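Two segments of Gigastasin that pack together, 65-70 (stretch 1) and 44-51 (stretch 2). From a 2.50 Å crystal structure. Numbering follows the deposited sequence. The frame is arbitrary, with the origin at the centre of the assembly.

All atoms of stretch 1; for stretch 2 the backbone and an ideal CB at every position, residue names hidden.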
# COMPACT_ATOMS: atom_id res chain seq x y z
N GLY C 65 8.15 21.72 -37.44
CA GLY C 65 8.18 20.74 -38.51
C GLY C 65 9.00 19.51 -38.17
O GLY C 65 9.42 18.77 -39.06
N CYS C 66 9.21 19.28 -36.88
CA CYS C 66 9.94 18.10 -36.43
C CYS C 66 9.03 16.89 -36.41
O CYS C 66 7.85 17.00 -36.08
CB CYS C 66 10.53 18.32 -35.03
SG CYS C 66 11.44 19.87 -34.84
N ARG C 67 9.57 15.73 -36.77
CA ARG C 67 8.77 14.51 -36.82
C ARG C 67 8.36 14.04 -35.43
O ARG C 67 9.21 13.77 -34.58
CB ARG C 67 9.54 13.40 -37.54
CG ARG C 67 8.68 12.20 -37.89
CD ARG C 67 9.52 10.99 -38.26
NE ARG C 67 10.23 10.45 -37.10
CZ ARG C 67 10.93 9.33 -37.12
NH1 ARG C 67 11.03 8.62 -38.23
NH2 ARG C 67 11.55 8.91 -36.01
N LYS C 68 7.05 13.94 -35.21
CA LYS C 68 6.53 13.36 -33.98
C LYS C 68 6.47 11.85 -34.09
O LYS C 68 6.62 11.29 -35.18
CB LYS C 68 5.13 13.91 -33.67
CG LYS C 68 5.06 15.41 -33.52
CD LYS C 68 3.62 15.87 -33.32
CE LYS C 68 3.52 17.38 -33.26
NZ LYS C 68 2.11 17.86 -33.23
N CYS C 69 6.26 11.17 -32.97
CA CYS C 69 6.00 9.74 -33.00
C CYS C 69 4.50 9.51 -32.87
O CYS C 69 4.03 8.85 -31.94
CB CYS C 69 6.79 9.01 -31.91
SG CYS C 69 8.49 8.63 -32.41
N LEU C 70 3.77 10.10 -33.81
CA LEU C 70 2.31 10.02 -33.85
C LEU C 70 1.86 10.16 -35.29
O LEU C 70 2.30 11.06 -36.00
CB LEU C 70 1.69 11.12 -32.99
CG LEU C 70 0.16 11.15 -32.93
CD1 LEU C 70 -0.37 9.90 -32.24
CD2 LEU C 70 -0.33 12.41 -32.22
N UNK C 44 17.07 21.69 -31.25
CA UNK C 44 17.26 20.86 -32.44
C UNK C 44 16.25 19.71 -32.55
O UNK C 44 15.92 19.06 -31.56
CB UNK C 44 18.68 20.29 -32.44
N UNK C 45 15.75 19.48 -33.77
CA UNK C 45 14.76 18.43 -34.03
C UNK C 45 15.24 17.04 -33.66
O UNK C 45 16.15 16.50 -34.29
CB UNK C 45 14.37 18.44 -35.51
N UNK C 46 14.62 16.45 -32.65
CA UNK C 46 14.89 15.07 -32.31
C UNK C 46 14.04 14.15 -33.17
O UNK C 46 12.82 14.31 -33.25
CB UNK C 46 14.63 14.82 -30.82
N UNK C 47 14.69 13.21 -33.83
CA UNK C 47 13.97 12.24 -34.65
C UNK C 47 14.18 10.84 -34.10
O UNK C 47 14.70 9.96 -34.78
CB UNK C 47 14.42 12.32 -36.11
N UNK C 48 13.76 10.67 -32.85
CA UNK C 48 13.92 9.41 -32.14
C UNK C 48 13.22 8.27 -32.86
O UNK C 48 12.25 8.49 -33.59
CB UNK C 48 13.38 9.53 -30.71
N UNK C 49 13.71 7.06 -32.66
CA UNK C 49 13.08 5.89 -33.24
C UNK C 49 11.70 5.73 -32.63
O UNK C 49 11.56 5.76 -31.40
CB UNK C 49 13.93 4.64 -33.02
N UNK C 50 10.68 5.57 -33.47
CA UNK C 50 9.33 5.41 -32.96
C UNK C 50 9.05 3.95 -32.64
O UNK C 50 9.46 3.05 -33.38
CB UNK C 50 8.31 5.94 -33.97
N UNK C 51 8.36 3.72 -31.53
CA UNK C 51 8.07 2.38 -31.04
C UNK C 51 7.46 1.47 -32.08
O UNK C 51 7.93 0.36 -32.31
CB UNK C 51 7.13 2.46 -29.84

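Position 44 directs its CA-to-CB bond away from stretch 1, and nothing of that stretch lies within 5.5 Å of the ideal CB. Its extended backbone would accept almost any residue, so the contact cannot decide. The deposited residue is Glu44, which makes no contact with stretch 1.

Position 45 is far more restricted. Its CB points toward stretch 1 and lies only 3.3 Å from Cys66 SG, while the two CA atoms are 5.4 Å apart, a separation typical of a disulfide. A CB so near a sulfur leaves little space for an unbonded side chain, and cysteine is the clear expectation. Cys45 fulfils it: Cys45 SG and Cys66 SG are bonded at 2.0 Å, with chi3 of -65° and chi1 in the m well on both residues.

At position 46 the CB points away and meets nothing, so a long polar chain is one possibility among many. It is Arg46, whose guanidinium finds hydrogen-bonding partners elsewhere in the structure.

Position 47 points sideways, with its ideal CB 4.5 Å from Arg67 NH2. A small or medium polar side chain could lie beside the arginine; phi/psi of -117/59 is a conformation that asparagine tolerates well, though others are possible. Asn47 is found there. Its CB lies over one face of the Arg67 guanidinium, and its OD1 comes within 3.8 Å of Arg67 CB.

Position 48 also points sideways, its ideal CB 5.3 Å from Cys69 SG. The backbone makes the nearer approach, with O of this residue 2.6 Å from Arg67 NH2, near the guanidinium plane. This places a carbonyl against a positive charge whatever the side chain, so a flexible polar or aliphatic chain could suit. Gln48 uses chi1 p and chi2 m, and the end of its side chain comes nearer to stretch 1 than its initial direction suggests.

Position 49 points away into space free of stretch 1, and many residues would fit. Val49 occupies it and contributes mainly backbone, its CA lying near the edge of the guanidinium.

Position 50 repeats the logic of 45. Its CB points toward stretch 1, 3.1 Å from Cys69 SG, with the CA atoms 5.5 Å apart; again cysteine is favoured. Cys50 SG bonds Cys69 SG at 2.0 Å, with chi3 of -90°. The Cys50 sulfur also covers the guanidinium face opposite Asn47, so the arginine end is held between them.

Position 51 has a CB direction that meets nothing, and phi/psi of -51/-51 imposes no need for glycine. Gly51 is simply compatible.

Stretch 2, residues 44-51: ECRNQVCG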
# COMPACT_ATOMS: atom_id res chain seq x y z
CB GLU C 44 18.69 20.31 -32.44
CG GLU C 44 19.20 19.80 -33.76
CD GLU C 44 20.68 19.49 -33.71
OE1 GLU C 44 21.09 18.67 -32.86
OE2 GLU C 44 21.44 20.07 -34.51
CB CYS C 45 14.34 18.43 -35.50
SG CYS C 45 13.11 19.66 -35.96
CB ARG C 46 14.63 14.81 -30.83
CG ARG C 46 14.91 13.38 -30.39
CD ARG C 46 14.23 13.10 -29.07
NE ARG C 46 14.38 14.23 -28.15
CZ ARG C 46 14.73 14.12 -26.88
NH1 ARG C 46 14.97 12.93 -26.35
NH2 ARG C 46 14.84 15.21 -26.13
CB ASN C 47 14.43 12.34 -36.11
CG ASN C 47 14.34 13.75 -36.65
OD1 ASN C 47 13.26 14.22 -37.01
ND2 ASN C 47 15.47 14.44 -36.69
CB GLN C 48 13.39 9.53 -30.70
CG GLN C 48 11.87 9.68 -30.59
CD GLN C 48 11.38 11.10 -30.84
OE1 GLN C 48 12.04 11.89 -31.51
NE2 GLN C 48 10.21 11.42 -30.30
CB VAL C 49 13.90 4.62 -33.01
CG1 VAL C 49 13.47 3.54 -34.00
CG2 VAL C 49 15.38 4.92 -33.16
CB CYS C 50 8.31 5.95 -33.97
SG CYS C 50 8.44 7.73 -34.23
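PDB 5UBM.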